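Local coordinates for protein 3-methyladenine DNA glycosylase (Helicobacter pylori, PDB 1PU6) that removes alkylated bases such as 3-methyladenine from DNA as a glycosylase of the helix-hairpin-helix superfamily, starting base excision repair, at residues F114-R120 with L138-K144. Sequence-based numbering, arbitrary orientation.
Sequences FKQEVTR and LCYACAK. Unlike the reference sequence in segment 114-120: Arg-120 (reference Lys). Unlike the reference sequence in segment 138-144: Ala-141 (reference Val).
Lys-144 reaches across to the C-terminal turn of helix 111-117, where its ammonium donates to two backbone carbonyls that no helical N-H within the two segments reaches. Lys-144 NZ meets Gln-116 O at 3.0 Å, arriving above the carbonyl plane with a C=O...N angle of 117°. A weaker bond runs from Lys-144 NZ to Lys-115 O at 3.4 Å. A bend at chi2 (-63°) turns the aliphatic chain toward these two oxygens. Lys-115 O has a second donor, a water that also donates to Cys-142 O at 2.7 Å and so bridges the two backbones. Ala-141 O, by contrast, is buried without a polar partner; Lys-115 CD packs against Ala-141 O at 3.5 Å.

Beside these polar contacts Cys-142 SG lies 3.8 Å from Lys-115 CA. The same Cys-142 SG makes an oblique sulfur-aromatic contact with Phe-114, 4.7 Å from the ring centroid. Val-118 CG1 sits over the centre of one face of that ring and also touches the sulfur and Leu-138 CD2. The other Leu-138 branch meets Arg-120 (Leu-138 CD1 to Arg-120 CB 3.6 Å), the two side chains crossing near a right angle, while the guanidinium runs on to salt bridges with Asp-135 and Asp-168. Phe-114, Val-118 and Leu-138 all touch Leu-123 of helix 120-124.

The C-terminal end of helix 111-117 and the segment leaving helix 131-141, both within the HhH-GPD family region, are thus joined by a lysine and a water alongside an apolar cluster, and the positive charge probably interacts favourably with the negative end of the helix 111-117 dipole.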
ATOM      1  N   PHE A 114       8.411  -3.350  14.442  1.00 15.74           N
ATOM      2  CA  PHE A 114       8.368  -2.379  13.335  1.00 14.80           C
ATOM      3  C   PHE A 114       6.931  -1.887  13.115  1.00 14.94           C
ATOM      4  O   PHE A 114       6.689  -0.689  12.943  1.00 14.33           O
ATOM      5  CB  PHE A 114       8.928  -3.066  12.038  1.00 13.65           C
ATOM      6  CG  PHE A 114       8.618  -2.344  10.733  1.00 13.22           C
ATOM      7  CD1 PHE A 114       9.445  -1.310  10.232  1.00 13.67           C
ATOM      8  CD2 PHE A 114       7.548  -2.792   9.930  1.00 14.82           C
ATOM      9  CE1 PHE A 114       9.166  -0.695   8.974  1.00 13.09           C
ATOM     10  CE2 PHE A 114       7.237  -2.174   8.694  1.00 14.03           C
ATOM     11  CZ  PHE A 114       8.060  -1.152   8.199  1.00 13.04           C
ATOM     12  N   LYS A 115       5.963  -2.809  13.078  1.00 15.59           N
ATOM     13  CA  LYS A 115       4.612  -2.405  12.752  1.00 16.90           C
ATOM     14  C   LYS A 115       4.093  -1.441  13.819  1.00 17.79           C
ATOM     15  O   LYS A 115       3.308  -0.581  13.505  1.00 18.56           O
ATOM     16  CB  LYS A 115       3.644  -3.611  12.670  1.00 17.63           C
ATOM     17  CG  LYS A 115       3.845  -4.506  11.464  1.00 19.14           C
ATOM     18  CD  LYS A 115       2.771  -5.620  11.355  1.00 25.19           C
ATOM     19  CE  LYS A 115       3.147  -6.827  12.102  1.00 30.34           C
ATOM     20  NZ  LYS A 115       2.030  -7.875  12.051  1.00 31.41           N
ATOM     21  N   GLN A 116       4.541  -1.596  15.071  1.00 17.95           N
ATOM     22  CA  GLN A 116       4.139  -0.691  16.138  1.00 19.63           C
ATOM     23  C   GLN A 116       4.838   0.656  16.108  1.00 20.18           C
ATOM     24  O   GLN A 116       4.179   1.676  16.354  1.00 22.99           O
ATOM     25  CB  GLN A 116       4.327  -1.354  17.502  1.00 21.02           C
ATOM     26  CG  GLN A 116       3.861  -0.555  18.706  0.50 22.41           C
ATOM     27  CD  GLN A 116       4.153  -1.278  20.031  0.50 26.61           C
ATOM     28  OE1 GLN A 116       3.618  -2.367  20.279  0.50 31.43           O
ATOM     29  NE2 GLN A 116       5.016  -0.685  20.872  0.50 25.20           N
ATOM     30  N   GLU A 117       6.138   0.700  15.797  1.00 17.84           N
ATOM     31  CA  GLU A 117       6.948   1.895  16.033  1.00 18.83           C
ATOM     32  C   GLU A 117       7.372   2.685  14.806  1.00 17.53           C
ATOM     33  O   GLU A 117       7.858   3.839  14.963  1.00 18.50           O
ATOM     34  CB  GLU A 117       8.196   1.534  16.834  1.00 19.60           C
ATOM     35  CG  GLU A 117       7.925   0.858  18.192  1.00 22.30           C
ATOM     36  CD  GLU A 117       7.392   1.808  19.263  1.00 28.70           C
ATOM     37  OE1 GLU A 117       6.916   1.294  20.305  1.00 33.62           O
ATOM     38  OE2 GLU A 117       7.481   3.071  19.079  1.00 31.25           O
ATOM     39  N   VAL A 118       7.237   2.097  13.601  1.00 15.50           N
ATOM     40  CA  VAL A 118       7.689   2.788  12.398  1.00 15.28           C
ATOM     41  C   VAL A 118       6.957   4.138  12.186  1.00 15.86           C
ATOM     42  O   VAL A 118       5.776   4.282  12.536  1.00 17.30           O
ATOM     43  CB  VAL A 118       7.578   1.869  11.144  1.00 16.22           C
ATOM     44  CG1 VAL A 118       6.168   1.588  10.813  1.00 19.04           C
ATOM     45  CG2 VAL A 118       8.384   2.456   9.956  1.00 19.47           C
ATOM     46  N   THR A 119       7.700   5.113  11.650  1.00 14.91           N
ATOM     47  CA  THR A 119       7.131   6.385  11.228  1.00 14.22           C
ATOM     48  C   THR A 119       7.301   6.574   9.720  1.00 14.46           C
ATOM     49  O   THR A 119       8.202   5.963   9.081  1.00 13.61           O
ATOM     50  CB  THR A 119       7.775   7.584  11.902  1.00 16.20           C
ATOM     51  OG1 THR A 119       9.164   7.643  11.540  1.00 16.97           O
ATOM     52  CG2 THR A 119       7.743   7.465  13.389  1.00 18.86           C
ATOM     53  N   ARG A 120       6.454   7.406   9.142  1.00 13.08           N
ATOM     54  CA  ARG A 120       6.584   7.710   7.724  1.00 13.80           C
ATOM     55  C   ARG A 120       8.005   8.238   7.374  1.00 13.68           C
ATOM     56  O   ARG A 120       8.579   7.846   6.338  1.00 13.41           O
ATOM     57  CB  ARG A 120       5.540   8.737   7.350  1.00 14.33           C
ATOM     58  CG  ARG A 120       5.498   8.951   5.859  1.00 13.63           C
ATOM     59  CD  ARG A 120       4.905  10.251   5.519  1.00 16.50           C
ATOM     60  NE  ARG A 120       4.138  10.217   4.271  1.00 17.17           N
ATOM     61  CZ  ARG A 120       3.912  11.266   3.495  1.00 20.45           C
ATOM     62  NH1 ARG A 120       4.479  12.472   3.761  1.00 22.04           N
ATOM     63  NH2 ARG A 120       3.098  11.110   2.422  1.00 20.06           N
ATOM     64  N   LEU A 138       2.587   1.797   5.637  1.00 11.83           N
ATOM     65  CA  LEU A 138       1.950   2.212   6.920  1.00 12.68           C
ATOM     66  C   LEU A 138       0.476   1.737   7.049  1.00 12.90           C
ATOM     67  O   LEU A 138       0.045   1.223   8.126  1.00 14.25           O
ATOM     68  CB  LEU A 138       1.958   3.732   7.092  1.00 11.54           C
ATOM     69  CG  LEU A 138       3.363   4.281   7.323  1.00 12.50           C
ATOM     70  CD1 LEU A 138       3.401   5.806   7.204  1.00 17.41           C
ATOM     71  CD2 LEU A 138       4.010   3.850   8.649  1.00 14.61           C
ATOM     72  N   CYS A 139      -0.291   1.898   5.978  1.00 13.69           N
ATOM     73  CA  CYS A 139      -1.702   1.477   6.023  1.00 13.78           C
ATOM     74  C   CYS A 139      -1.857  -0.031   5.914  1.00 14.44           C
ATOM     75  O   CYS A 139      -2.424  -0.673   6.814  1.00 14.77           O
ATOM     76  CB  CYS A 139      -2.498   2.181   4.859  1.00 15.06           C
ATOM     77  SG  CYS A 139      -4.215   1.718   4.876  1.00 16.05           S
ATOM     78  N   TYR A 140      -1.379  -0.623   4.811  1.00 12.74           N
ATOM     79  CA  TYR A 140      -1.729  -2.008   4.485  1.00 12.14           C
ATOM     80  C   TYR A 140      -0.829  -3.063   5.118  1.00 13.36           C
ATOM     81  O   TYR A 140      -1.199  -4.238   5.127  1.00 15.58           O
ATOM     82  CB  TYR A 140      -1.693  -2.216   2.959  1.00 11.74           C
ATOM     83  CG  TYR A 140      -2.732  -1.356   2.284  1.00 11.97           C
ATOM     84  CD1 TYR A 140      -4.100  -1.782   2.255  1.00 12.06           C
ATOM     85  CD2 TYR A 140      -2.358  -0.180   1.594  1.00 11.95           C
ATOM     86  CE1 TYR A 140      -5.081  -1.059   1.575  1.00 12.75           C
ATOM     87  CE2 TYR A 140      -3.355   0.588   0.904  1.00 12.64           C
ATOM     88  CZ  TYR A 140      -4.699   0.129   0.917  1.00 14.28           C
ATOM     89  OH  TYR A 140      -5.642   0.893   0.284  1.00 15.24           O
ATOM     90  N   ALA A 141       0.341  -2.655   5.611  1.00 13.87           N
ATOM     91  CA  ALA A 141       1.154  -3.584   6.403  1.00 14.69           C
ATOM     92  C   ALA A 141       1.057  -3.303   7.896  1.00 16.52           C
ATOM     93  O   ALA A 141       1.084  -4.252   8.649  1.00 19.22           O
ATOM     94  CB  ALA A 141       2.635  -3.629   5.952  1.00 15.79           C
ATOM     95  N   CYS A 142       0.956  -2.039   8.321  1.00 15.21           N
ATOM     96  CA  CYS A 142       1.050  -1.691   9.775  1.00 14.53           C
ATOM     97  C   CYS A 142      -0.274  -1.275  10.431  1.00 16.31           C
ATOM     98  O   CYS A 142      -0.309  -1.012  11.659  1.00 17.26           O
ATOM     99  CB  CYS A 142       2.076  -0.561   9.998  1.00 15.64           C
ATOM    100  SG  CYS A 142       3.706  -0.988   9.301  1.00 17.19           S
ATOM    101  N   ALA A 143      -1.340  -1.199   9.641  1.00 16.02           N
ATOM    102  CA  ALA A 143      -2.645  -0.779  10.178  1.00 16.05           C
ATOM    103  C   ALA A 143      -2.683   0.618  10.810  1.00 16.34           C
ATOM    104  O   ALA A 143      -3.451   0.838  11.805  1.00 17.59           O
ATOM    105  CB  ALA A 143      -3.246  -1.884  11.137  1.00 17.25           C
ATOM    106  N   LYS A 144      -1.890   1.551  10.260  1.00 16.14           N
ATOM    107  CA  LYS A 144      -1.905   2.949  10.728  1.00 16.63           C
ATOM    108  C   LYS A 144      -2.967   3.752  10.026  1.00 16.55           C
ATOM    109  O   LYS A 144      -3.395   3.392   8.893  1.00 16.45           O
ATOM    110  CB  LYS A 144      -0.582   3.659  10.409  1.00 18.54           C
ATOM    111  CG  LYS A 144       0.623   2.993  10.947  1.00 25.54           C
ATOM    112  CD  LYS A 144       0.636   2.925  12.382  1.00 28.13           C
ATOM    113  CE  LYS A 144       2.090   2.594  12.784  1.00 34.99           C
ATOM    114  NZ  LYS A 144       2.164   2.581  14.257  1.00 38.41           N
TER
HETATM  115  O   HOH W   1       0.429  -0.739  14.199  1.00 37.30           O